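Local coordinates for cadherin-5 (Gallus gallus, PDB 3PPE), which mediates calcium-dependent, homophilic adhesion between endothelial cells through its extracellular cadherin repeats and couples actin fibers to cell junctions, at residues I103-Q106 / K107-G111; I161-R165 / A166-R170; Y35-G39 / E40-T44. All coordinates share one frame; numbering follows the deposited sequence.

Followed from the N terminus, the chain reaches contact 3 first, in the first cadherin repeat. It closes a tight turn at the end of strand 33-39. The chain then passes the junction of the repeats, where three calcium ions bind, and enters contact 1. There it steps from strand 103-104 to strand 108-114 and so from one sheet of the second repeat to the other. Contact 2 comes last, where strand 160-163 runs into a loop. The three follow in series, and none nests within or crosses another. Contacts 1 and 2 reach the same sheet, their nearest atoms about 7 Å apart. The centre of contact 3 lies about 43 Å from that of contact 1.

Contact 1: I103-Q106 / K107-G111; sequences IFVQ and KIFNG
The ring of Phe-109 meets Phe-104, Val-105 and Gln-106 where the first strand of the second cadherin repeat changes sheets. This split strand is a feature of the cadherin beta sandwich: 103-104 pairs in one sheet and 108-111 in the other. Gln-106 supplies a CH-pi contact. Its CB sits over the centre of the Phe-109 ring, 4.1 Å from the centroid. The Gln-106 amide also lies against the ring, its plane turned by only 23°. Phe-104 comes in across the far end of Phe-109. The two rings are steeply inclined, at 74°, and their nearest atoms are CD2 of Phe-104 and CE1 of Phe-109, 3.6 Å apart. Val-105 sends one branch to the same end, with CG2 4.0 Å from CE2 of Phe-109. The first torsion of Phe-109 (chi1 -56°) sets CG opposite its own carbonyl carbon and lets the ring reach back under the bend. An alanine in place of Phe-109 would probably open a gap beneath the bend and deprive the Gln-106 side chain of the surface it lies on.

Further out, Val-126 and Ala-195 touch both phenylalanines, so the pair sits between the two sheets. Backbone bonds fix the two strand ends on either side of the bend. Val-105 pairs with Thr-127, while Lys-107 and Phe-109 pair with Thr-196. At the bend itself, the carbonyl O of Gln-106 comes within 3.3 Å of CE1 of Phe-109.

Contact 2: I161-R165 / A166-R170; sequences IFTAR and ADLDR
Thr-163 and Leu-168 form the buried side of this bend, while Arg-165 and Asp-167 close it on the exposed side. In the buried part, CG2 of Thr-163 lies 4.1 Å from CD1 of Leu-168. The other Leu-168 methyl, CD2, comes equally near CB of Arg-165. Leu-168 also packs on Phe-153 and Leu-201, which draws the loop in against the sandwich. The hydroxyl of Thr-163 is taken up outside the bend, by the backbone of Arg-118 and Thr-121.

The bend leads strand 160-163 into the Leu-Asp-Arg-Glu motif of cadherin repeats, which begins at Leu-168. In the first repeat the corresponding acids, Asp-62 and Glu-64, bind calcium.

The exposed side is polar. Arg-165 grips the Asp-167 carboxylate side-on, with one nitrogen to each oxygen. NE gives a bond of 2.9 Å to OD2, and NH2 one of 2.8 Å to OD1. Both oxygens use their syn lone pairs, and the two flat groups are nearly coplanar, 20° apart. A bend at chi3 of Arg-165 (66°) turns the guanidinium edge to the acid. Across the mouth of the bend, a water accepts from N of Leu-168 and donates to O of Arg-165.

Contact 3: Y35-G39 / E40-T44; sequences YIIEG and ESANT
Asn-43 folds back over Ile-37, and the two side chains run past each other in opposite directions. ND2 of Asn-43 gives a nearly straight hydrogen bond to the carbonyl O of Ile-37, 2.8 Å long at 164°. The oxygen lies close to the Asn-43 amide plane, but the donor stands above the carbonyl plane of Ile-37. The other end of the amide faces the N-H of the same residue through a water, which donates to OD1 of Asn-43 and accepts from N of Ile-37. One amide thus serves both backbone polar groups of Ile-37. Alongside, CG1 of Ile-37 is 3.8 Å from OD1 of Asn-43. It reaches there because chi1 of Ile-37 (57°) sets CG1 between the backbone N and the carbonyl carbon.

Ala-42 points its methyl toward the strand. CB lies 4.1 Å from CG1 of Ile-37 and packs closely on the backbone, 3.3 Å from C of Glu-38. A type II beta turn from Gly-39 to Ala-42 brings it there, closed by a 3.1 Å bond from N of Ala-42 to O of Gly-39. Gly-39 opens the turn with backbone angles at which a CB would be jammed against the carbonyl O of Glu-38. Beyond the turn, OG1 of Thr-44 makes a weak bond back to O of Ser-41.

Strand 33-39 is an outermost strand of its sheet in the first cadherin repeat. Ile-36, Glu-38 and Glu-40 make backbone bonds to strand 68-77, and Asn-43 takes the alternate, outward edge at Ile-37. The carboxylate of Glu-40 bonds to N of Glu-70 and to Lys-66. Ile-37 rests on Leu-24 and on Leu-71 of strand 68-77. Further back along the strand, Tyr-35 packs on Trp-2 of the second subunit, in the domain-swapped dimer.

Contact 1: I103-Q106 / K107-G111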
loop_
_atom_site.group_PDB
_atom_site.type_symbol
_atom_site.label_atom_id
_atom_site.label_comp_id
_atom_site.label_asym_id
_atom_site.label_seq_id
_atom_site.Cartn_x
_atom_site.Cartn_y
_atom_site.Cartn_z
ATOM N N ILE A 103 -27.393 12.934 5.684
ATOM C CA ILE A 103 -28.368 13.053 6.778
ATOM C C ILE A 103 -28.904 14.474 6.790
ATOM O O ILE A 103 -28.147 15.434 6.696
ATOM C CB ILE A 103 -27.756 12.683 8.175
ATOM C CG1 ILE A 103 -27.278 11.218 8.212
ATOM C CG2 ILE A 103 -28.773 12.866 9.317
ATOM C CD1 ILE A 103 -26.107 11.052 9.138
ATOM N N PHE A 104 -30.224 14.622 6.876
ATOM C CA PHE A 104 -30.794 15.968 6.857
ATOM C C PHE A 104 -30.299 16.821 8.002
ATOM O O PHE A 104 -29.889 16.280 9.024
ATOM C CB PHE A 104 -32.304 15.899 6.779
ATOM C CG PHE A 104 -32.783 15.622 5.385
ATOM C CD1 PHE A 104 -33.091 14.325 4.992
ATOM C CD2 PHE A 104 -32.860 16.663 4.447
ATOM C CE1 PHE A 104 -33.545 14.054 3.669
ATOM C CE2 PHE A 104 -33.278 16.397 3.127
ATOM C CZ PHE A 104 -33.629 15.076 2.762
ATOM N N VAL A 105 -30.337 18.141 7.845
ATOM C CA VAL A 105 -29.857 19.028 8.908
ATOM C C VAL A 105 -30.930 19.348 9.969
ATOM O O VAL A 105 -30.598 19.869 11.017
ATOM C CB VAL A 105 -29.196 20.334 8.376
ATOM C CG1 VAL A 105 -27.980 20.024 7.496
ATOM C CG2 VAL A 105 -30.208 21.212 7.625
ATOM N N GLN A 106 -32.188 19.000 9.700
ATOM C CA GLN A 106 -33.325 19.225 10.612
ATOM C C GLN A 106 -34.255 18.054 10.369
ATOM O O GLN A 106 -34.357 17.569 9.248
ATOM C CB GLN A 106 -34.159 20.497 10.272
ATOM C CG GLN A 106 -33.381 21.789 10.238
ATOM C CD GLN A 106 -34.127 22.962 9.694
ATOM O OE1 GLN A 106 -35.393 23.030 9.706
ATOM N NE2 GLN A 106 -33.367 23.927 9.240
ATOM N N LYS A 107 -34.947 17.642 11.420
ATOM C CA LYS A 107 -36.026 16.662 11.323
ATOM C C LYS A 107 -37.229 17.149 10.489
ATOM O O LYS A 107 -37.792 16.384 9.703
ATOM C CB LYS A 107 -36.520 16.367 12.736
ATOM C CG LYS A 107 -37.468 15.168 12.807
ATOM C CD LYS A 107 -36.721 13.832 12.598
ATOM C CE LYS A 107 -37.552 12.695 13.198
ATOM N NZ LYS A 107 -37.119 11.350 12.687
ATOM N N ILE A 108 -37.636 18.402 10.727
ATOM C CA ILE A 108 -38.736 19.061 10.065
ATOM C C ILE A 108 -38.273 20.424 9.492
ATOM O O ILE A 108 -37.701 21.278 10.198
ATOM C CB ILE A 108 -39.951 19.237 11.022
ATOM C CG1 ILE A 108 -40.416 17.872 11.606
ATOM C CG2 ILE A 108 -41.098 19.972 10.316
ATOM C CD1 ILE A 108 -41.589 18.006 12.598
ATOM N N PHE A 109 -38.474 20.582 8.184
ATOM C CA PHE A 109 -38.370 21.867 7.504
ATOM C C PHE A 109 -39.753 22.492 7.283
ATOM O O PHE A 109 -40.754 21.801 7.159
ATOM C CB PHE A 109 -37.668 21.706 6.146
ATOM C CG PHE A 109 -36.296 21.074 6.223
ATOM C CD1 PHE A 109 -36.147 19.672 6.265
ATOM C CD2 PHE A 109 -35.160 21.873 6.197
ATOM C CE1 PHE A 109 -34.847 19.093 6.309
ATOM C CE2 PHE A 109 -33.904 21.317 6.196
ATOM C CZ PHE A 109 -33.728 19.936 6.272
ATOM N N ASN A 110 -39.803 23.812 7.216
ATOM C CA ASN A 110 -41.059 24.519 7.016
ATOM C C ASN A 110 -40.912 25.452 5.839
ATOM O O ASN A 110 -39.869 26.104 5.673
ATOM C CB ASN A 110 -41.425 25.330 8.281
ATOM C CG ASN A 110 -41.733 24.456 9.450
ATOM O OD1 ASN A 110 -42.849 23.969 9.596
ATOM N ND2 ASN A 110 -40.738 24.211 10.285
ATOM N N GLY A 111 -41.949 25.525 5.006
ATOM C CA GLY A 111 -42.015 26.582 4.022
ATOM C C GLY A 111 -43.428 26.984 3.709
ATOM O O GLY A 111 -44.386 26.432 4.227
#

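Contact 2: I161-R165 / A166-R170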
loop_
_atom_site.group_PDB
_atom_site.type_symbol
_atom_site.label_atom_id
_atom_site.label_comp_id
_atom_site.label_asym_id
_atom_site.label_seq_id
_atom_site.Cartn_x
_atom_site.Cartn_y
_atom_site.Cartn_z
ATOM N N ILE A 161 -37.241 22.720 -3.342
ATOM C CA ILE A 161 -38.607 22.213 -3.546
ATOM C C ILE A 161 -39.406 23.240 -4.343
ATOM O O ILE A 161 -39.344 24.437 -4.068
ATOM C CB ILE A 161 -39.275 21.866 -2.185
ATOM C CG1 ILE A 161 -38.409 20.832 -1.440
ATOM C CG2 ILE A 161 -40.732 21.352 -2.351
ATOM C CD1 ILE A 161 -38.965 20.413 -0.111
ATOM N N PHE A 162 -40.142 22.750 -5.341
ATOM C CA PHE A 162 -40.917 23.566 -6.279
ATOM C C PHE A 162 -42.332 23.025 -6.354
ATOM O O PHE A 162 -42.534 21.824 -6.157
ATOM C CB PHE A 162 -40.325 23.460 -7.688
ATOM C CG PHE A 162 -38.903 23.923 -7.805
ATOM C CD1 PHE A 162 -37.835 23.026 -7.622
ATOM C CD2 PHE A 162 -38.621 25.232 -8.175
ATOM C CE1 PHE A 162 -36.506 23.478 -7.738
ATOM C CE2 PHE A 162 -37.291 25.690 -8.321
ATOM C CZ PHE A 162 -36.237 24.813 -8.099
ATOM N N THR A 163 -43.303 23.893 -6.694
ATOM C CA THR A 163 -44.673 23.434 -6.960
ATOM C C THR A 163 -44.631 22.538 -8.204
ATOM O O THR A 163 -43.943 22.856 -9.177
ATOM C CB THR A 163 -45.677 24.625 -7.190
ATOM O OG1 THR A 163 -45.225 25.387 -8.305
ATOM C CG2 THR A 163 -45.769 25.551 -5.926
ATOM N N ALA A 164 -45.364 21.420 -8.139
ATOM C CA ALA A 164 -45.467 20.429 -9.216
ATOM C C ALA A 164 -46.740 20.592 -10.038
ATOM O O ALA A 164 -46.902 19.920 -11.047
ATOM C CB ALA A 164 -45.412 18.994 -8.664
ATOM N N ARG A 165 -47.595 21.515 -9.628
ATOM C CA ARG A 165 -48.908 21.759 -10.259
ATOM C C ARG A 165 -49.141 23.246 -10.163
ATOM O O ARG A 165 -48.670 23.865 -9.211
ATOM C CB ARG A 165 -50.041 21.053 -9.476
ATOM C CG ARG A 165 -49.986 19.496 -9.480
ATOM C CD ARG A 165 -51.177 18.873 -8.742
ATOM N NE ARG A 165 -52.421 19.159 -9.466
ATOM C CZ ARG A 165 -52.964 18.387 -10.398
ATOM N NH1 ARG A 165 -52.371 17.241 -10.776
ATOM N NH2 ARG A 165 -54.101 18.794 -10.986
ATOM N N ALA A 166 -49.925 23.805 -11.088
ATOM C CA ALA A 166 -50.276 25.237 -11.047
ATOM C C ALA A 166 -51.610 25.500 -10.361
ATOM O O ALA A 166 -51.985 26.646 -10.218
ATOM C CB ALA A 166 -50.317 25.825 -12.454
ATOM N N ASP A 167 -52.318 24.464 -9.915
ATOM C CA ASP A 167 -53.662 24.646 -9.329
ATOM C C ASP A 167 -53.735 24.395 -7.819
ATOM O O ASP A 167 -54.787 23.971 -7.328
ATOM C CB ASP A 167 -54.691 23.723 -10.040
ATOM C CG ASP A 167 -54.262 22.260 -10.027
ATOM O OD1 ASP A 167 -54.920 21.412 -10.679
ATOM O OD2 ASP A 167 -53.234 21.953 -9.374
ATOM N N LEU A 168 -52.642 24.610 -7.072
ATOM C CA LEU A 168 -52.716 24.346 -5.625
ATOM C C LEU A 168 -53.612 25.377 -4.926
ATOM O O LEU A 168 -53.298 26.559 -4.865
ATOM C CB LEU A 168 -51.347 24.231 -4.946
ATOM C CG LEU A 168 -50.346 23.229 -5.553
ATOM C CD1 LEU A 168 -49.002 23.334 -4.875
ATOM C CD2 LEU A 168 -50.885 21.807 -5.504
ATOM N N ASP A 169 -54.705 24.880 -4.367
ATOM C CA ASP A 169 -55.808 25.698 -3.873
ATOM C C ASP A 169 -55.840 25.544 -2.359
ATOM O O ASP A 169 -56.044 24.432 -1.847
ATOM C CB ASP A 169 -57.109 25.170 -4.495
ATOM C CG ASP A 169 -58.319 26.091 -4.237
ATOM O OD1 ASP A 169 -59.014 26.444 -5.220
ATOM O OD2 ASP A 169 -58.579 26.469 -3.072
ATOM N N ARG A 170 -55.622 26.656 -1.655
ATOM C CA ARG A 170 -55.650 26.700 -0.193
ATOM C C ARG A 170 -56.954 26.140 0.423
ATOM O O ARG A 170 -56.926 25.544 1.504
ATOM C CB ARG A 170 -55.394 28.132 0.309
ATOM C CG ARG A 170 -55.126 28.202 1.795
ATOM C CD ARG A 170 -55.065 29.621 2.324
ATOM N NE ARG A 170 -55.517 29.608 3.714
ATOM C CZ ARG A 170 -54.723 29.407 4.758
ATOM N NH1 ARG A 170 -53.427 29.238 4.560
ATOM N NH2 ARG A 170 -55.205 29.395 5.996
HETATM O O HOH W 1 -49.945 26.007 -7.634
#

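Contact 3: Y35-G39 / E40-T44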
loop_
_atom_site.group_PDB
_atom_site.type_symbol
_atom_site.label_atom_id
_atom_site.label_comp_id
_atom_site.label_asym_id
_atom_site.label_seq_id
_atom_site.Cartn_x
_atom_site.Cartn_y
_atom_site.Cartn_z
ATOM N N TYR A 35 15.264 3.192 11.148
ATOM C CA TYR A 35 14.222 4.171 10.918
ATOM C C TYR A 35 13.429 4.363 12.202
ATOM O O TYR A 35 13.006 3.394 12.828
ATOM C CB TYR A 35 13.293 3.706 9.785
ATOM C CG TYR A 35 13.947 3.638 8.436
ATOM C CD1 TYR A 35 14.459 2.442 7.946
ATOM C CD2 TYR A 35 14.038 4.771 7.621
ATOM C CE1 TYR A 35 15.054 2.374 6.679
ATOM C CE2 TYR A 35 14.643 4.707 6.340
ATOM C CZ TYR A 35 15.155 3.523 5.888
ATOM O OH TYR A 35 15.741 3.459 4.629
ATOM N N ILE A 36 13.277 5.624 12.612
ATOM C CA ILE A 36 12.566 6.005 13.838
ATOM C C ILE A 36 11.535 7.045 13.427
ATOM O O ILE A 36 11.809 7.886 12.556
ATOM C CB ILE A 36 13.517 6.625 14.893
ATOM C CG1 ILE A 36 14.698 5.684 15.196
ATOM C CG2 ILE A 36 12.788 6.913 16.196
ATOM C CD1 ILE A 36 14.284 4.283 15.742
ATOM N N ILE A 37 10.338 6.970 14.002
ATOM C CA ILE A 37 9.309 7.988 13.737
ATOM C C ILE A 37 8.802 8.665 14.999
ATOM O O ILE A 37 8.871 8.091 16.071
ATOM C CB ILE A 37 8.099 7.409 12.899
ATOM C CG1 ILE A 37 7.471 6.191 13.611
ATOM C CG2 ILE A 37 8.572 7.014 11.518
ATOM C CD1 ILE A 37 6.126 5.632 12.925
ATOM N N GLU A 38 8.278 9.895 14.843
ATOM C CA GLU A 38 7.649 10.632 15.896
ATOM C C GLU A 38 6.462 11.310 15.247
ATOM O O GLU A 38 6.347 11.300 14.033
ATOM C CB GLU A 38 8.596 11.708 16.452
ATOM C CG GLU A 38 8.853 12.829 15.484
ATOM C CD GLU A 38 9.744 13.957 16.043
ATOM O OE1 GLU A 38 9.273 14.766 16.867
ATOM O OE2 GLU A 38 10.903 14.050 15.607
ATOM N N GLY A 39 5.583 11.889 16.059
ATOM C CA GLY A 39 4.496 12.728 15.558
ATOM C C GLY A 39 3.155 12.088 15.878
ATOM O O GLY A 39 3.049 11.284 16.825
ATOM N N GLU A 40 2.132 12.410 15.076
ATOM C CA GLU A 40 0.742 12.061 15.429
ATOM C C GLU A 40 0.471 10.558 15.355
ATOM O O GLU A 40 0.533 9.967 14.277
ATOM C CB GLU A 40 -0.263 12.827 14.544
ATOM C CG GLU A 40 -0.241 14.341 14.765
ATOM C CD GLU A 40 -1.352 15.024 13.946
ATOM O OE1 GLU A 40 -2.326 15.518 14.562
ATOM O OE2 GLU A 40 -1.274 14.993 12.712
ATOM N N SER A 41 0.196 9.972 16.525
ATOM C CA SER A 41 0.007 8.520 16.714
ATOM C C SER A 41 1.201 7.697 16.235
ATOM O O SER A 41 1.044 6.516 15.942
ATOM C CB SER A 41 -1.315 8.052 16.031
ATOM O OG SER A 41 -2.415 8.753 16.601
ATOM N N ALA A 42 2.387 8.325 16.131
ATOM C CA ALA A 42 3.633 7.571 15.865
ATOM C C ALA A 42 3.909 6.611 17.023
ATOM O O ALA A 42 3.827 7.015 18.189
ATOM C CB ALA A 42 4.821 8.514 15.690
ATOM N N ASN A 43 4.256 5.363 16.708
ATOM C CA ASN A 43 4.623 4.368 17.722
ATOM C C ASN A 43 3.441 3.833 18.558
ATOM O O ASN A 43 3.642 2.991 19.436
ATOM C CB ASN A 43 5.788 4.873 18.637
ATOM C CG ASN A 43 6.959 5.388 17.834
ATOM O OD1 ASN A 43 7.600 4.622 17.105
ATOM N ND2 ASN A 43 7.192 6.696 17.896
ATOM N N THR A 44 2.228 4.319 18.284
ATOM C CA THR A 44 1.000 3.776 18.871
ATOM C C THR A 44 0.203 3.141 17.725
ATOM O O THR A 44 0.247 1.919 17.522
ATOM C CB THR A 44 0.165 4.827 19.651
ATOM O OG1 THR A 44 -0.075 5.983 18.841
ATOM C CG2 THR A 44 0.854 5.275 20.959
HETATM O O HOH W 2 9.842 4.711 15.978
#